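Local coordinates for isomaltodextranase (Arthrobacter globiformis, PDB 5AWO), which hydrolyses (1->6)-alpha-D-glucosidic linkages in polysaccharides, removing successive isomaltose units from the non-reducing ends of the chains, at residues 436-439 against 440-443; 325-328 against 329-332; 411-414 against 415-418; 63-67 against 68-72. All coordinates share one frame; numbering follows the deposited sequence. Where two conformers were deposited one is given.

Interaction 1: 436-439 against 440-443; sequences VRDL and WEHR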
ATOM      1  N   VAL A 436      21.420  15.787   6.643  1.00 18.95           N
ATOM      2  CA  VAL A 436      20.728  15.617   5.342  1.00 18.41           C
ATOM      3  C   VAL A 436      21.689  14.976   4.357  1.00 17.43           C
ATOM      4  O   VAL A 436      22.822  15.456   4.193  1.00 18.66           O
ATOM      5  CB  VAL A 436      20.211  16.964   4.809  1.00 17.86           C
ATOM      6  CG1 VAL A 436      19.493  16.778   3.469  1.00 17.60           C
ATOM      7  CG2 VAL A 436      19.264  17.603   5.804  1.00 19.96           C
ATOM      8  N   ARG A 437      21.258  13.886   3.733  1.00 16.78           N
ATOM      9  CA  ARG A 437      22.043  13.230   2.704  1.00 16.56           C
ATOM     10  C   ARG A 437      21.204  13.159   1.419  1.00 15.42           C
ATOM     11  O   ARG A 437      20.076  12.658   1.435  1.00 15.48           O
ATOM     12  CB  ARG A 437      22.422  11.826   3.155  1.00 17.06           C
ATOM     13  CG  ARG A 437      23.357  11.120   2.236  1.00 18.74           C
ATOM     14  CD  ARG A 437      23.934   9.837   2.837  1.00 18.72           C
ATOM     15  NE  ARG A 437      24.647   9.117   1.810  1.00 20.29           N
ATOM     16  CZ  ARG A 437      25.920   9.341   1.483  1.00 19.39           C
ATOM     17  NH1 ARG A 437      26.651  10.200   2.195  1.00 20.46           N
ATOM     18  NH2 ARG A 437      26.479   8.660   0.494  1.00 20.16           N
ATOM     19  N   ASP A 438      21.776  13.662   0.320  1.00 14.97           N
ATOM     20  CA  ASP A 438      21.185  13.570  -1.034  1.00 14.09           C
ATOM     21  C   ASP A 438      21.516  12.189  -1.601  1.00 14.77           C
ATOM     22  O   ASP A 438      22.673  11.813  -1.741  1.00 14.56           O
ATOM     23  CB  ASP A 438      21.758  14.697  -1.898  1.00 14.57           C
ATOM     24  CG  ASP A 438      21.192  14.724  -3.300  1.00 14.49           C
ATOM     25  OD1 ASP A 438      20.963  13.649  -3.848  1.00 15.14           O
ATOM     26  OD2 ASP A 438      21.015  15.834  -3.838  1.00 16.27           O
ATOM     27  N   LEU A 439      20.473  11.381  -1.857  1.00 13.93           N
ATOM     28  CA  LEU A 439      20.671   9.977  -2.144  1.00 14.39           C
ATOM     29  C   LEU A 439      20.989   9.655  -3.604  1.00 14.17           C
ATOM     30  O   LEU A 439      21.391   8.549  -3.898  1.00 15.51           O
ATOM     31  CB  LEU A 439      19.464   9.134  -1.710  1.00 14.57           C
ATOM     32  CG  LEU A 439      19.051   9.325  -0.263  1.00 15.16           C
ATOM     33  CD1 LEU A 439      17.917   8.406   0.094  1.00 16.07           C
ATOM     34  CD2 LEU A 439      20.209   9.118   0.702  1.00 15.51           C
ATOM     35  N   TRP A 440      20.870  10.643  -4.488  1.00 14.96           N
ATOM     36  CA  TRP A 440      21.333  10.451  -5.882  1.00 15.01           C
ATOM     37  C   TRP A 440      22.713  11.052  -6.094  1.00 15.03           C
ATOM     38  O   TRP A 440      23.499  10.516  -6.879  1.00 15.97           O
ATOM     39  CB  TRP A 440      20.313  11.005  -6.901  1.00 14.86           C
ATOM     40  CG  TRP A 440      19.143  10.103  -7.055  1.00 14.94           C
ATOM     41  CD1 TRP A 440      17.916  10.272  -6.488  1.00 15.36           C
ATOM     42  CD2 TRP A 440      19.093   8.864  -7.772  1.00 14.60           C
ATOM     43  NE1 TRP A 440      17.101   9.221  -6.824  1.00 14.88           N
ATOM     44  CE2 TRP A 440      17.799   8.336  -7.602  1.00 14.87           C
ATOM     45  CE3 TRP A 440      20.022   8.144  -8.532  1.00 16.07           C
ATOM     46  CZ2 TRP A 440      17.418   7.127  -8.183  1.00 14.97           C
ATOM     47  CZ3 TRP A 440      19.640   6.947  -9.094  1.00 15.45           C
ATOM     48  CH2 TRP A 440      18.357   6.448  -8.916  1.00 15.74           C
ATOM     49  N   GLU A 441      23.028  12.150  -5.397  1.00 15.04           N
ATOM     50  CA  GLU A 441      24.417  12.653  -5.370  1.00 15.39           C
ATOM     51  C   GLU A 441      25.291  11.771  -4.482  1.00 15.66           C
ATOM     52  O   GLU A 441      26.517  11.782  -4.612  1.00 16.29           O
ATOM     53  CB  GLU A 441      24.477  14.098  -4.896  1.00 15.67           C
ATOM     54  CG  GLU A 441      23.793  15.088  -5.829  1.00 17.17           C
ATOM     55  CD  GLU A 441      23.978  16.541  -5.406  1.00 18.10           C
ATOM     56  OE1 GLU A 441      24.527  16.801  -4.327  1.00 18.21           O
ATOM     57  OE2 GLU A 441      23.555  17.476  -6.140  1.00 19.76           O
ATOM     58  N   HIS A 442      24.680  11.000  -3.578  1.00 14.94           N
ATOM     59  CA  HIS A 442      25.425  10.248  -2.570  1.00 15.63           C
ATOM     60  C   HIS A 442      26.338  11.220  -1.806  1.00 15.89           C
ATOM     61  O   HIS A 442      27.540  10.999  -1.705  1.00 15.87           O
ATOM     62  CB  HIS A 442      26.189   9.071  -3.164  1.00 15.64           C
ATOM     63  CG  HIS A 442      25.334   8.164  -3.981  1.00 15.96           C
ATOM     64  ND1 HIS A 442      24.464   7.263  -3.414  1.00 17.16           N
ATOM     65  CD2 HIS A 442      25.189   8.046  -5.319  1.00 16.74           C
ATOM     66  CE1 HIS A 442      23.841   6.604  -4.374  1.00 17.19           C
ATOM     67  NE2 HIS A 442      24.257   7.062  -5.536  1.00 17.67           N
ATOM     68  N   ARG A 443      25.727  12.258  -1.235  1.00 15.50           N
ATOM     69  CA  ARG A 443      26.466  13.400  -0.677  1.00 16.14           C
ATOM     70  C   ARG A 443      25.870  13.793   0.671  1.00 16.76           C
ATOM     71  O   ARG A 443      24.669  14.014   0.793  1.00 17.01           O
ATOM     72  CB  ARG A 443      26.381  14.593  -1.626  1.00 16.22           C
ATOM     73  CG  ARG A 443      27.076  15.842  -1.092  1.00 16.36           C
ATOM     74  CD  ARG A 443      26.988  17.058  -2.005  1.00 17.08           C
ATOM     75  NE  ARG A 443      27.840  16.926  -3.188  1.00 16.87           N
ATOM     76  CZ  ARG A 443      29.156  17.169  -3.223  1.00 17.60           C
ATOM     77  NH1 ARG A 443      29.808  17.595  -2.139  1.00 17.81           N
ATOM     78  NH2 ARG A 443      29.808  16.999  -4.356  1.00 17.72           N
TER

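Interaction 2: 325-328 against 329-332; sequences SDEE and RKTM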
ATOM      1  N   SER A 325      13.956  11.044 -20.453  1.00 13.39           N
ATOM      2  CA  SER A 325      15.243  11.422 -19.912  1.00 14.88           C
ATOM      3  C   SER A 325      15.529  10.667 -18.639  1.00 13.79           C
ATOM      4  O   SER A 325      14.610  10.124 -17.972  1.00 14.15           O
ATOM      5  CB  SER A 325      15.266  12.919 -19.609  1.00 14.40           C
ATOM      6  OG  SER A 325      14.411  13.170 -18.483  1.00 16.34           O
ATOM      7  N   ASP A 326      16.794  10.679 -18.242  1.00 13.86           N
ATOM      8  CA  ASP A 326      17.206  10.109 -16.983  1.00 14.39           C
ATOM      9  C   ASP A 326      16.647  10.853 -15.792  1.00 14.34           C
ATOM     10  O   ASP A 326      16.351  10.203 -14.792  1.00 14.48           O
ATOM     11  CB  ASP A 326      18.727  10.053 -16.869  1.00 15.04           C
ATOM     12  CG  ASP A 326      19.365   9.094 -17.855  1.00 15.78           C
ATOM     13  OD1 ASP A 326      18.693   8.209 -18.421  1.00 15.99           O
ATOM     14  OD2 ASP A 326      20.589   9.243 -18.134  1.00 16.59           O
ATOM     15  N   GLU A 327      16.453  12.166 -15.890  1.00 15.29           N
ATOM     16  CA  GLU A 327      15.786  12.867 -14.804  1.00 15.28           C
ATOM     17  C   GLU A 327      14.363  12.369 -14.603  1.00 13.95           C
ATOM     18  O   GLU A 327      13.916  12.218 -13.465  1.00 14.89           O
ATOM     19  CB  GLU A 327      15.827  14.387 -14.964  1.00 17.73           C
ATOM     20  CG  GLU A 327      17.226  15.010 -14.875  1.00 20.45           C
ATOM     21  CD  GLU A 327      17.982  14.759 -13.568  1.00 23.15           C
ATOM     22  OE1 GLU A 327      17.393  14.603 -12.457  1.00 20.90           O
ATOM     23  OE2 GLU A 327      19.238  14.697 -13.624  1.00 28.08           O
ATOM     24  N   GLU A 328      13.614  12.130 -15.668  1.00 13.59           N
ATOM     25  CA  GLU A 328      12.283  11.570 -15.519  1.00 13.02           C
ATOM     26  C   GLU A 328      12.317  10.163 -14.895  1.00 12.79           C
ATOM     27  O   GLU A 328      11.478   9.821 -14.075  1.00 12.63           O
ATOM     28  CB  GLU A 328      11.572  11.494 -16.874  1.00 13.18           C
ATOM     29  CG  GLU A 328      11.143  12.851 -17.431  1.00 13.37           C
ATOM     30  CD  GLU A 328      10.341  12.780 -18.726  1.00 13.56           C
ATOM     31  OE1 GLU A 328      10.210  11.655 -19.263  1.00 14.12           O
ATOM     32  OE2 GLU A 328       9.781  13.834 -19.143  1.00 14.69           O
ATOM     33  N   ARG A 329      13.286   9.346 -15.299  1.00 12.95           N
ATOM     34  CA  ARG A 329      13.412   8.000 -14.742  1.00 12.99           C
ATOM     35  C   ARG A 329      13.659   8.075 -13.243  1.00 12.68           C
ATOM     36  O   ARG A 329      13.037   7.325 -12.471  1.00 13.08           O
ATOM     37  CB  ARG A 329      14.521   7.213 -15.426  1.00 13.80           C
ATOM     38  CG  ARG A 329      14.186   6.760 -16.821  1.00 14.72           C
ATOM     39  CD  ARG A 329      15.380   6.082 -17.517  1.00 14.65           C
ATOM     40  NE  ARG A 329      16.037   6.953 -18.484  1.00 15.40           N
ATOM     41  CZ  ARG A 329      15.531   7.286 -19.665  1.00 15.62           C
ATOM     42  NH1 ARG A 329      16.200   8.111 -20.480  1.00 16.06           N
ATOM     43  NH2 ARG A 329      14.343   6.836 -20.059  1.00 15.89           N
ATOM     44  N   LYS A 330      14.529   8.970 -12.794  1.00 13.45           N
ATOM     45  CA  LYS A 330      14.756   9.116 -11.365  1.00 13.78           C
ATOM     46  C   LYS A 330      13.479   9.577 -10.652  1.00 13.63           C
ATOM     47  O   LYS A 330      13.156   9.099  -9.554  1.00 13.19           O
ATOM     48  CB  LYS A 330      15.902  10.087 -11.071  1.00 15.55           C
ATOM     49  CG  LYS A 330      17.282   9.506 -11.384  1.00 17.36           C
ATOM     50  CD  LYS A 330      18.438  10.465 -11.129  1.00 20.65           C
ATOM     51  CE  LYS A 330      18.443  11.662 -12.036  1.00 22.88           C
ATOM     52  NZ  LYS A 330      19.685  12.445 -11.770  1.00 24.54           N
ATOM     53  N   THR A 331      12.735  10.479 -11.266  1.00 12.48           N
ATOM     54  CA  THR A 331      11.462  10.921 -10.686  1.00 12.62           C
ATOM     55  C   THR A 331      10.426   9.813 -10.526  1.00 12.45           C
ATOM     56  O   THR A 331       9.779   9.729  -9.497  1.00 12.39           O
ATOM     57  CB  THR A 331      10.916  12.114 -11.482  1.00 12.93           C
ATOM     58  OG1 THR A 331      11.818  13.227 -11.280  1.00 13.49           O
ATOM     59  CG2 THR A 331       9.502  12.479 -11.051  1.00 13.51           C
ATOM     60  N   MET A 332      10.298   8.985 -11.541  1.00 12.14           N
ATOM     61  CA  MET A 332       9.458   7.785 -11.476  1.00 12.32           C
ATOM     62  C   MET A 332       9.795   6.966 -10.224  1.00 12.40           C
ATOM     63  O   MET A 332       8.919   6.633  -9.415  1.00 12.32           O
ATOM     64  CB  MET A 332       9.678   6.966 -12.768  1.00 13.26           C
ATOM     65  CG  MET A 332       9.000   5.613 -12.796  1.00 13.72           C
ATOM     66  SD  MET A 332       9.689   4.549 -14.066  1.00 15.04           S
ATOM     67  CE  MET A 332      11.261   4.199 -13.349  1.00 14.81           C
TER

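Interaction 3: 411-414 against 415-418; sequences NRSD and TETV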
ATOM      1  N   ASN A 411       9.316  18.389  -9.125  1.00 12.10           N
ATOM      2  CA  ASN A 411       8.869  19.490  -9.993  1.00 12.58           C
ATOM      3  C   ASN A 411       8.124  18.970 -11.198  1.00 12.55           C
ATOM      4  O   ASN A 411       8.738  18.538 -12.174  1.00 12.23           O
ATOM      5  CB  ASN A 411      10.023  20.384 -10.429  1.00 12.71           C
ATOM      6  CG  ASN A 411       9.560  21.500 -11.344  1.00 12.89           C
ATOM      7  OD1 ASN A 411       8.358  21.791 -11.430  1.00 12.44           O
ATOM      8  ND2 ASN A 411      10.491  22.147 -12.007  1.00 12.30           N
ATOM      9  N   ARG A 412       6.792  19.062 -11.128  1.00 12.29           N
ATOM     10  CA  ARG A 412       5.918  18.590 -12.194  1.00 13.18           C
ATOM     11  C   ARG A 412       5.684  19.621 -13.307  1.00 14.38           C
ATOM     12  O   ARG A 412       4.969  19.323 -14.283  1.00 15.47           O
ATOM     13  CB  ARG A 412       4.610  18.100 -11.589  1.00 13.35           C
ATOM     14  CG  ARG A 412       4.763  16.936 -10.627  1.00 12.95           C
ATOM     15  CD  ARG A 412       3.473  16.585  -9.915  1.00 12.88           C
ATOM     16  NE  ARG A 412       2.479  16.088 -10.866  1.00 12.40           N
ATOM     17  CZ  ARG A 412       1.171  16.206 -10.736  1.00 12.38           C
ATOM     18  NH1 ARG A 412       0.626  16.743  -9.649  1.00 12.36           N
ATOM     19  NH2 ARG A 412       0.406  15.798 -11.735  1.00 12.44           N
ATOM     20  N   SER A 413       6.277  20.818 -13.222  1.00 13.61           N
ATOM     21  CA  SER A 413       6.186  21.745 -14.335  1.00 14.27           C
ATOM     22  C   SER A 413       6.863  21.133 -15.567  1.00 13.85           C
ATOM     23  O   SER A 413       7.920  20.481 -15.462  1.00 14.42           O
ATOM     24  CB  SER A 413       6.892  23.050 -14.010  1.00 14.05           C
ATOM     25  OG  SER A 413       6.877  23.925 -15.140  1.00 14.17           O
ATOM     26  N   ASP A 414       6.294  21.366 -16.757  1.00 14.69           N
ATOM     27  CA  ASP A 414       6.946  20.932 -17.982  0.50 15.70           C
ATOM     28  C   ASP A 414       8.013  21.920 -18.476  1.00 15.77           C
ATOM     29  O   ASP A 414       8.834  21.582 -19.310  1.00 17.14           O
ATOM     30  CB  ASP A 414       5.882  20.644 -19.043  0.50 16.01           C
ATOM     31  CG  ASP A 414       4.735  19.811 -18.479  0.50 17.10           C
ATOM     32  OD1 ASP A 414       4.980  18.718 -17.913  0.50 15.89           O
ATOM     33  OD2 ASP A 414       3.566  20.251 -18.561  0.50 18.19           O
ATOM     34  N   THR A 415       8.031  23.120 -17.928  1.00 16.12           N
ATOM     35  CA  THR A 415       8.896  24.173 -18.504  1.00 17.48           C
ATOM     36  C   THR A 415       9.764  24.934 -17.505  1.00 17.76           C
ATOM     37  O   THR A 415      10.924  25.306 -17.807  1.00 19.84           O
ATOM     38  CB  THR A 415       8.001  25.145 -19.248  1.00 19.00           C
ATOM     39  OG1 THR A 415       7.261  24.416 -20.221  1.00 19.57           O
ATOM     40  CG2 THR A 415       8.811  26.227 -19.980  1.00 20.02           C
ATOM     41  N   GLU A 416       9.254  25.163 -16.307  1.00 14.97           N
ATOM     42  CA  GLU A 416       9.938  26.037 -15.383  1.00 15.62           C
ATOM     43  C   GLU A 416      10.784  25.272 -14.394  1.00 14.83           C
ATOM     44  O   GLU A 416      10.428  24.174 -13.991  1.00 14.82           O
ATOM     45  CB  GLU A 416       8.934  26.856 -14.576  1.00 16.24           C
ATOM     46  CG  GLU A 416       7.980  27.682 -15.413  1.00 17.45           C
ATOM     47  CD  GLU A 416       8.674  28.627 -16.359  1.00 19.77           C
ATOM     48  OE1 GLU A 416       9.689  29.260 -15.982  1.00 21.69           O
ATOM     49  OE2 GLU A 416       8.189  28.769 -17.495  1.00 20.94           O
ATOM     50  N   THR A 417      11.891  25.877 -13.990  1.00 14.88           N
ATOM     51  CA  THR A 417      12.667  25.418 -12.849  1.00 14.68           C
ATOM     52  C   THR A 417      12.026  25.971 -11.587  1.00 15.22           C
ATOM     53  O   THR A 417      11.648  27.149 -11.547  1.00 16.63           O
ATOM     54  CB  THR A 417      14.133  25.864 -13.024  1.00 15.62           C
ATOM     55  OG1 THR A 417      14.662  25.177 -14.167  1.00 17.32           O
ATOM     56  CG2 THR A 417      14.959  25.542 -11.803  1.00 16.84           C
ATOM     57  N   VAL A 418      11.780  25.114 -10.598  1.00 14.20           N
ATOM     58  CA  VAL A 418      11.005  25.487  -9.418  1.00 14.73           C
ATOM     59  C   VAL A 418      11.711  24.990  -8.161  1.00 15.38           C
ATOM     60  O   VAL A 418      12.185  23.844  -8.105  1.00 15.87           O
ATOM     61  CB  VAL A 418       9.585  24.876  -9.488  1.00 15.38           C
ATOM     62  CG1 VAL A 418       8.771  25.193  -8.240  1.00 15.48           C
ATOM     63  CG2 VAL A 418       8.868  25.344 -10.746  1.00 15.86           C
TER

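Interaction 4: 63-67 against 68-72; sequences IDWLA and GNFAD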
ATOM      1  N   ILE A  63      13.460 -14.165 -16.512  1.00 17.91           N
ATOM      2  CA  ILE A  63      13.818 -14.661 -15.201  1.00 18.98           C
ATOM      3  C   ILE A  63      15.352 -14.799 -15.057  1.00 18.42           C
ATOM      4  O   ILE A  63      15.919 -14.430 -14.029  1.00 19.12           O
ATOM      5  CB  ILE A  63      13.153 -16.015 -14.871  1.00 19.79           C
ATOM      6  CG1 ILE A  63      11.646 -15.803 -14.652  1.00 20.23           C
ATOM      7  CG2 ILE A  63      13.806 -16.682 -13.667  1.00 20.19           C
ATOM      8  CD1 ILE A  63      10.864 -17.091 -14.567  1.00 22.18           C
ATOM      9  N   ASP A  64      15.986 -15.369 -16.076  1.00 20.21           N
ATOM     10  CA  ASP A  64      17.442 -15.574 -16.022  1.00 21.47           C
ATOM     11  C   ASP A  64      18.177 -14.230 -15.944  1.00 20.69           C
ATOM     12  O   ASP A  64      19.143 -14.088 -15.199  1.00 23.08           O
ATOM     13  CB  ASP A  64      17.917 -16.401 -17.218  1.00 23.14           C
ATOM     14  CG  ASP A  64      17.431 -17.850 -17.170  1.00 24.26           C
ATOM     15  OD1 ASP A  64      17.041 -18.306 -16.090  1.00 23.04           O
ATOM     16  OD2 ASP A  64      17.468 -18.507 -18.243  1.00 29.51           O
ATOM     17  N   TRP A  65      17.664 -13.243 -16.666  1.00 19.90           N
ATOM     18  CA  TRP A  65      18.191 -11.880 -16.612  1.00 19.95           C
ATOM     19  C   TRP A  65      17.988 -11.281 -15.222  1.00 19.14           C
ATOM     20  O   TRP A  65      18.907 -10.722 -14.653  1.00 19.47           O
ATOM     21  CB  TRP A  65      17.543 -11.027 -17.702  1.00 20.32           C
ATOM     22  CG  TRP A  65      17.637  -9.536 -17.533  1.00 19.80           C
ATOM     23  CD1 TRP A  65      18.758  -8.751 -17.588  1.00 20.70           C
ATOM     24  CD2 TRP A  65      16.546  -8.653 -17.289  1.00 19.21           C
ATOM     25  NE1 TRP A  65      18.421  -7.439 -17.414  1.00 20.31           N
ATOM     26  CE2 TRP A  65      17.062  -7.347 -17.250  1.00 19.16           C
ATOM     27  CE3 TRP A  65      15.162  -8.837 -17.152  1.00 19.94           C
ATOM     28  CZ2 TRP A  65      16.258  -6.240 -17.032  1.00 18.15           C
ATOM     29  CZ3 TRP A  65      14.362  -7.728 -16.944  1.00 19.96           C
ATOM     30  CH2 TRP A  65      14.912  -6.448 -16.882  1.00 19.73           C
ATOM     31  N   LEU A  66      16.799 -11.446 -14.637  1.00 18.79           N
ATOM     32  CA  LEU A  66      16.565 -10.947 -13.301  1.00 19.24           C
ATOM     33  C   LEU A  66      17.485 -11.617 -12.303  1.00 19.11           C
ATOM     34  O   LEU A  66      18.033 -10.981 -11.413  1.00 19.18           O
ATOM     35  CB  LEU A  66      15.116 -11.174 -12.850  1.00 18.73           C
ATOM     36  CG  LEU A  66      14.082 -10.376 -13.640  1.00 18.75           C
ATOM     37  CD1 LEU A  66      12.721 -10.977 -13.363  1.00 19.41           C
ATOM     38  CD2 LEU A  66      14.129  -8.902 -13.288  1.00 19.00           C
ATOM     39  N   ALA A  67      17.649 -12.938 -12.422  1.00 20.35           N
ATOM     40  CA  ALA A  67      18.429 -13.647 -11.435  1.00 21.51           C
ATOM     41  C   ALA A  67      19.890 -13.158 -11.399  1.00 22.03           C
ATOM     42  O   ALA A  67      20.506 -13.198 -10.346  1.00 24.79           O
ATOM     43  CB  ALA A  67      18.388 -15.137 -11.708  1.00 22.51           C
ATOM     44  N   GLY A  68      20.401 -12.716 -12.547  1.00 22.02           N
ATOM     45  CA  GLY A  68      21.779 -12.238 -12.646  1.00 22.46           C
ATOM     46  C   GLY A  68      22.012 -10.762 -12.385  1.00 24.46           C
ATOM     47  O   GLY A  68      23.153 -10.338 -12.212  1.00 26.68           O
ATOM     48  N   ASN A  69      20.955  -9.977 -12.356  0.50 22.12           N
ATOM     49  CA  ASN A  69      21.125  -8.568 -12.134  0.50 22.03           C
ATOM     50  C   ASN A  69      20.239  -8.215 -10.915  0.50 21.55           C
ATOM     51  O   ASN A  69      20.705  -8.147  -9.770  0.50 22.00           O
ATOM     52  CB  ASN A  69      20.807  -7.803 -13.438  0.50 22.41           C
ATOM     53  CG  ASN A  69      21.682  -8.249 -14.652  0.50 22.30           C
ATOM     54  OD1 ASN A  69      22.620  -7.538 -15.049  0.50 21.96           O
ATOM     55  ND2 ASN A  69      21.366  -9.407 -15.252  0.50 22.47           N
ATOM     56  N   PHE A  70      18.940  -8.184 -11.097  1.00 19.75           N
ATOM     57  CA  PHE A  70      18.086  -7.516 -10.112  1.00 19.31           C
ATOM     58  C   PHE A  70      17.702  -8.273  -8.854  1.00 19.57           C
ATOM     59  O   PHE A  70      17.369  -7.664  -7.855  1.00 18.27           O
ATOM     60  CB  PHE A  70      16.832  -7.018 -10.813  1.00 19.50           C
ATOM     61  CG  PHE A  70      17.130  -6.051 -11.900  1.00 20.09           C
ATOM     62  CD1 PHE A  70      17.276  -4.708 -11.615  1.00 20.59           C
ATOM     63  CD2 PHE A  70      17.400  -6.487 -13.181  1.00 21.43           C
ATOM     64  CE1 PHE A  70      17.601  -3.801 -12.591  1.00 20.60           C
ATOM     65  CE2 PHE A  70      17.751  -5.584 -14.173  1.00 22.46           C
ATOM     66  CZ  PHE A  70      17.819  -4.222 -13.874  1.00 22.11           C
ATOM     67  N   ALA A  71      17.729  -9.603  -8.895  1.00 19.55           N
ATOM     68  CA  ALA A  71      17.412 -10.374  -7.696  1.00 20.41           C
ATOM     69  C   ALA A  71      18.338 -10.038  -6.549  1.00 20.50           C
ATOM     70  O   ALA A  71      17.916  -9.994  -5.406  1.00 20.51           O
ATOM     71  CB  ALA A  71      17.442 -11.874  -7.996  1.00 20.42           C
ATOM     72  N   ASP A  72      19.595  -9.718  -6.868  1.00 21.92           N
ATOM     73  CA  ASP A  72      20.553  -9.356  -5.818  1.00 24.66           C
ATOM     74  C   ASP A  72      20.249  -8.004  -5.160  1.00 22.40           C
ATOM     75  O   ASP A  72      20.720  -7.735  -4.056  1.00 24.45           O
ATOM     76  CB  ASP A  72      21.991  -9.375  -6.348  1.00 27.90           C
ATOM     77  CG  ASP A  72      22.433 -10.766  -6.746  1.00 32.46           C
ATOM     78  OD1 ASP A  72      22.169 -11.702  -5.959  1.00 36.77           O
ATOM     79  OD2 ASP A  72      22.990 -10.921  -7.853  1.00 37.85           O
TER

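Interaction 1: 436-439 against 440-443
A chi1 of -178° turns the Asp438 carboxylate across the turn that follows it, and OD1 collects two backbone N-H groups, forming an Asx turn. Glu441 N meets Asp438 OD1 at 3.0 Å in a nearly straight bond, coming from above the carboxylate plane, while Trp440 N reaches the same Asp438 OD1 at 3.1 Å nearly along the C-O axis. The neighbouring Asp438 OD2 lies against the side chain of Glu441, and the two carboxylates are stacked almost parallel, OD2 to Glu441 OE1 3.7 Å. This pairing of like charges is probably eased by Arg443, whose NE forms a salt bridge with Glu441 OE1. Asp438 and Arg443 are a hydrogen-bonded antiparallel pair at the hairpin's end, and since His442 also faces Asp438, the turn joining strands 434-438 and 443-448 of the C-terminal beta sandwich closes in a G1 beta bulge. His442 has the positive phi (54°) characteristic of the first position of such a bulge. Its ring receives Leu439 O over one face, offset toward the rim. Arg437 lays one guanidinium face over the His442-Arg443 peptide, and Glu363 of helix 362-370 takes both Arg437 NE and His442 ND1.

Interaction 2: 325-328 against 329-332
Arg329 N donates to Ser325 O (3.1 Å), the first of four successive i to i+4 bonds that start the helix, and each of the residues 329 to 332 takes part. Ser325 occupies the N-cap position, and its OG accepts from Glu328 N at 3.1 Å. Two charged pairs, each three residues apart, line the first turn. Asp326 OD1 is gripped side-on by Arg329, whose NE comes to 2.9 Å and whose NH1 to 3.2 Å of that one oxygen. Asp326 OD1 lies in the guanidinium plane, at its edge, and NE is met by the anti lone pair of that oxygen, whereas the carboxylate itself stands steeply to the guanidinium, 73° apart. The bend at chi3 (-103°) also brings the guanidinium down over the start of the helix, where Ser325 O sits above its centre. This helix, 326-339, forms the crossover between barrel strands 312-314 and 343-345 of the TIM barrel. Arg329 NH2 turns the other way, to Ala320 O and Phe323 O in the chain leading into the helix. Replacing Arg329 by alanine is likely to leave the Asp326 carboxylate without its charge partner and those two carbonyls without this donor. One residue on, the Lys330 chain runs alongside that of Glu327, and Lys330 NZ reaches Glu327 OE2 at 3.0 Å from above the carboxylate plane. On the buried side Glu328 OE2 bonds to His458 ND1, and Thr331 OG1 to His458 O and Ser460 OG.

Interaction 3: 411-414 against 415-418
Ser413 OG is gripped by two consecutive backbone N-H groups, Glu416 N at 2.9 Å and Thr415 N at 3.1 Å from that oxygen, both in fairly straight bonds. A chi1 of 176° directs the hydroxyl into the bend where the chain doubles back. The same bend is stitched a second time by Asn411. Asn411 ND2 gives a 2.8 Å bond to Glu416 O, with the acceptor in the amide plane and the donor in the carbonyl plane, and the same nitrogen also serves Leu455 O. At the other end of the amide, Asn411 OD1 accepts from Ser413 N at 2.9 Å, the donor standing well above the carbonyl plane. With both ends engaged, the amide is fixed in rotation. Val418 crosses it at about a right angle, CG2 lying 3.7 Å from Asn411 OD1. A leucine in place of Asn411 would probably leave Glu416 O, Leu455 O and Ser413 N without their side-chain mates and the loop freer to shift. Asp414 projects away from the bend; it was deposited in two conformers, and the bond from its OD1 to His458 NE2 in one of them is less certain for that reason. An Asx turn at Asn411 thus runs straight into an ST turn at Ser413, two side-chain-to-backbone turns shaping the loop between strands 405-410 and 418-423 of the C-terminal beta sandwich.

Interaction 4: 63-67 against 68-72
Trp65 and Phe70 make the tight part of this contact: Phe70 CE2 comes to 3.3 Å of Trp65 CZ2, the edge of the phenyl ring approaching the face of the indole in an offset edge-to-face pair. The ring centroids are 5.2 Å apart and the planes 70° to each other. Trp65 chi1, at 162°, carries the indole out from the flank of the helix, and Phe70, beyond the helix end, folds its ring back over one indole face. Leu66 adds a looser touch, its CD2 4.1 Å from Phe70 CD2. In the backbone Leu66 O takes two donors, Ala71 N at 2.9 Å and Asn69 N at 3.2 Å, which come from opposite faces of its carbonyl plane. A bond from the residue five on closes the C-terminal end of helix 56-68, but Asn69 keeps a negative phi, unlike the left-handed residue of a Schellman motif. The helix lies in the beta-alpha-beta crossover from strand 39-42 to strand 77-79 of the TIM barrel, and Trp65 and Phe70 pack against loop residues Tyr349, Ile352 and Ala356. The opposite character appears at Gly68, Asn69 and Asp72, which lie exposed. Gly68 N donates to Asp64 O at 3.2 Å, with a weak bond to Trp65 O beside it. Asn69 was deposited in two conformers, so the 2.9 Å bond from its ND2 to a lone pair of Trp65 O in one of them is doubtful as a fixed feature.

Interactions 1 and 3 shape turns of the C-terminal beta sandwich, whereas 2 and 4 belong to crossover helices of the TIM barrel. Interaction 2 is one place where the two domains meet: Trp440 CD2 of interaction 1 packs on Lys330 CD at 3.8 Å, while interaction 3, its nearest atoms about 6 Å away, shares His458, which binds Glu328 through ND1 and, in one conformer of Asp414, Asp414 through NE2. Interaction 4 lies about 22 Å, centre to centre, from interaction 2 and about 36 Å from interaction 3; the loop holding Tyr349, Ile352, Asn355 and Trp357 touches both helices. All four lie away from Asp201 and Asp262, the probable nucleophile and proton donor.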